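Local coordinates for protein endoribonuclease (Porcine reproductive and respiratory syndrome virus, PDB 5DA1) that is an endoribonuclease and beta interferon antagonist that depends on dimerization, and probably degrades viral polyuridine RNA to evade host sensors, at residues T88-R92 and G93-V97. Sequence-based numbering, arbitrary orientation.
Sequences TKFVR and GEAQV
Gln96 meets Val91 through its bent chain: chi1 of -57° sets CG beside the backbone N and chi2 of -63° folds the chain back, with CG 3.9 Å from CB of Val91 and the two side chains crossing at about a right angle. In Phe90, chi1 of -68° puts CG beside the backbone N, and the ring leans obliquely against the partner strand, CE1 3.9 Å from CB of Ala95. These two form a non-hydrogen-bonded pair with CA atoms 4.2 Å apart, a close spacing at which a short methyl fits beside a bulky ring.

The bent glutamine also makes a polar contact. Its NE2 donates to Glu94 O at 2.6 Å, with that oxygen in the amide plane, while Val91 N reaches the same oxygen over 3.1 Å from the opposite face of the carbonyl; two donors grip Glu94 O, and the NE2 bond fixes the turn of the Gln96 amide. Glu94 N returns a bond to Val91 O, also 3.1 Å long, completing the hydrogen-bonded pair that closes a beta hairpin with a two-residue loop, a type I' turn from Val91 to Glu94. Arg92 and Gly93 occupy its central positions, both with positive phi; glycine, lacking a CB, enters that region readily, and Arg92 N is bonded to Asp48.

The hairpin joins strand 83-91 to strand 94-96 of a mixed sheet, away from the predicted active-site residues. Arg49 makes a cation-pi contact with the buried Phe90. Lys89, Val91, Glu94 and Gln96 lie on the other face, where partial or full exposure suits the charged and amide ends.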
# COMPACT_ATOMS: atom_id res chain seq x y z
N THR A 88 -31.04 8.15 -3.97
CA THR A 88 -31.89 8.69 -5.05
C THR A 88 -31.24 9.89 -5.72
O THR A 88 -30.87 10.86 -5.06
CB THR A 88 -33.33 9.04 -4.56
OG1 THR A 88 -33.79 8.09 -3.57
CG2 THR A 88 -34.31 9.05 -5.73
N LYS A 89 -31.08 9.80 -7.04
CA LYS A 89 -30.52 10.92 -7.78
C LYS A 89 -31.59 11.90 -8.32
O LYS A 89 -32.36 11.54 -9.21
CB LYS A 89 -29.64 10.42 -8.95
CG LYS A 89 -28.57 11.46 -9.44
CD LYS A 89 -28.20 11.31 -10.93
CE LYS A 89 -26.72 11.74 -11.20
NZ LYS A 89 -26.50 12.61 -12.41
N PHE A 90 -31.59 13.12 -7.79
CA PHE A 90 -32.38 14.23 -8.34
C PHE A 90 -31.57 15.15 -9.25
O PHE A 90 -30.51 15.63 -8.88
CB PHE A 90 -32.97 15.07 -7.20
CG PHE A 90 -33.99 14.35 -6.41
CD1 PHE A 90 -35.32 14.32 -6.84
CD2 PHE A 90 -33.63 13.67 -5.26
CE1 PHE A 90 -36.29 13.64 -6.12
CE2 PHE A 90 -34.60 12.98 -4.52
CZ PHE A 90 -35.93 12.98 -4.95
N VAL A 91 -32.09 15.41 -10.43
CA VAL A 91 -31.45 16.37 -11.33
C VAL A 91 -32.47 17.39 -11.82
O VAL A 91 -33.52 17.03 -12.39
CB VAL A 91 -30.74 15.64 -12.48
CG1 VAL A 91 -30.57 16.55 -13.72
CG2 VAL A 91 -29.40 15.13 -11.97
N ARG A 92 -32.16 18.67 -11.59
CA ARG A 92 -33.12 19.77 -11.77
C ARG A 92 -34.46 19.39 -11.13
O ARG A 92 -35.51 19.37 -11.78
CB ARG A 92 -33.30 20.16 -13.25
CG ARG A 92 -32.02 20.61 -13.97
CD ARG A 92 -32.26 20.78 -15.49
NE ARG A 92 -31.28 20.07 -16.33
CZ ARG A 92 -30.43 20.65 -17.20
NH1 ARG A 92 -30.43 21.98 -17.36
NH2 ARG A 92 -29.58 19.90 -17.91
N GLY A 93 -34.40 19.06 -9.84
CA GLY A 93 -35.58 18.79 -9.04
C GLY A 93 -36.27 17.48 -9.33
O GLY A 93 -37.19 17.10 -8.61
N GLU A 94 -35.83 16.77 -10.38
CA GLU A 94 -36.54 15.55 -10.78
C GLU A 94 -35.72 14.25 -10.75
O GLU A 94 -34.74 14.09 -11.49
CB GLU A 94 -37.24 15.75 -12.14
CG GLU A 94 -38.44 14.79 -12.36
CD GLU A 94 -39.43 14.77 -11.16
OE1 GLU A 94 -40.23 15.74 -11.01
OE2 GLU A 94 -39.41 13.76 -10.39
N ALA A 95 -36.16 13.31 -9.91
CA ALA A 95 -35.58 11.96 -9.80
C ALA A 95 -35.15 11.29 -11.11
O ALA A 95 -35.83 11.44 -12.13
CB ALA A 95 -36.55 11.04 -9.04
N GLN A 96 -34.03 10.56 -11.06
CA GLN A 96 -33.39 9.89 -12.21
C GLN A 96 -33.18 8.41 -11.98
O GLN A 96 -32.96 7.96 -10.86
CB GLN A 96 -32.02 10.49 -12.50
CG GLN A 96 -32.02 11.97 -12.76
CD GLN A 96 -32.80 12.33 -13.99
OE1 GLN A 96 -32.46 11.94 -15.11
NE2 GLN A 96 -33.87 13.11 -13.79
N VAL A 97 -33.20 7.65 -13.06
CA VAL A 97 -33.00 6.22 -12.97
C VAL A 97 -31.50 5.94 -12.80
O VAL A 97 -30.67 6.39 -13.59
CB VAL A 97 -33.58 5.50 -14.22
CG1 VAL A 97 -33.42 6.37 -15.49
CG2 VAL A 97 -32.97 4.08 -14.38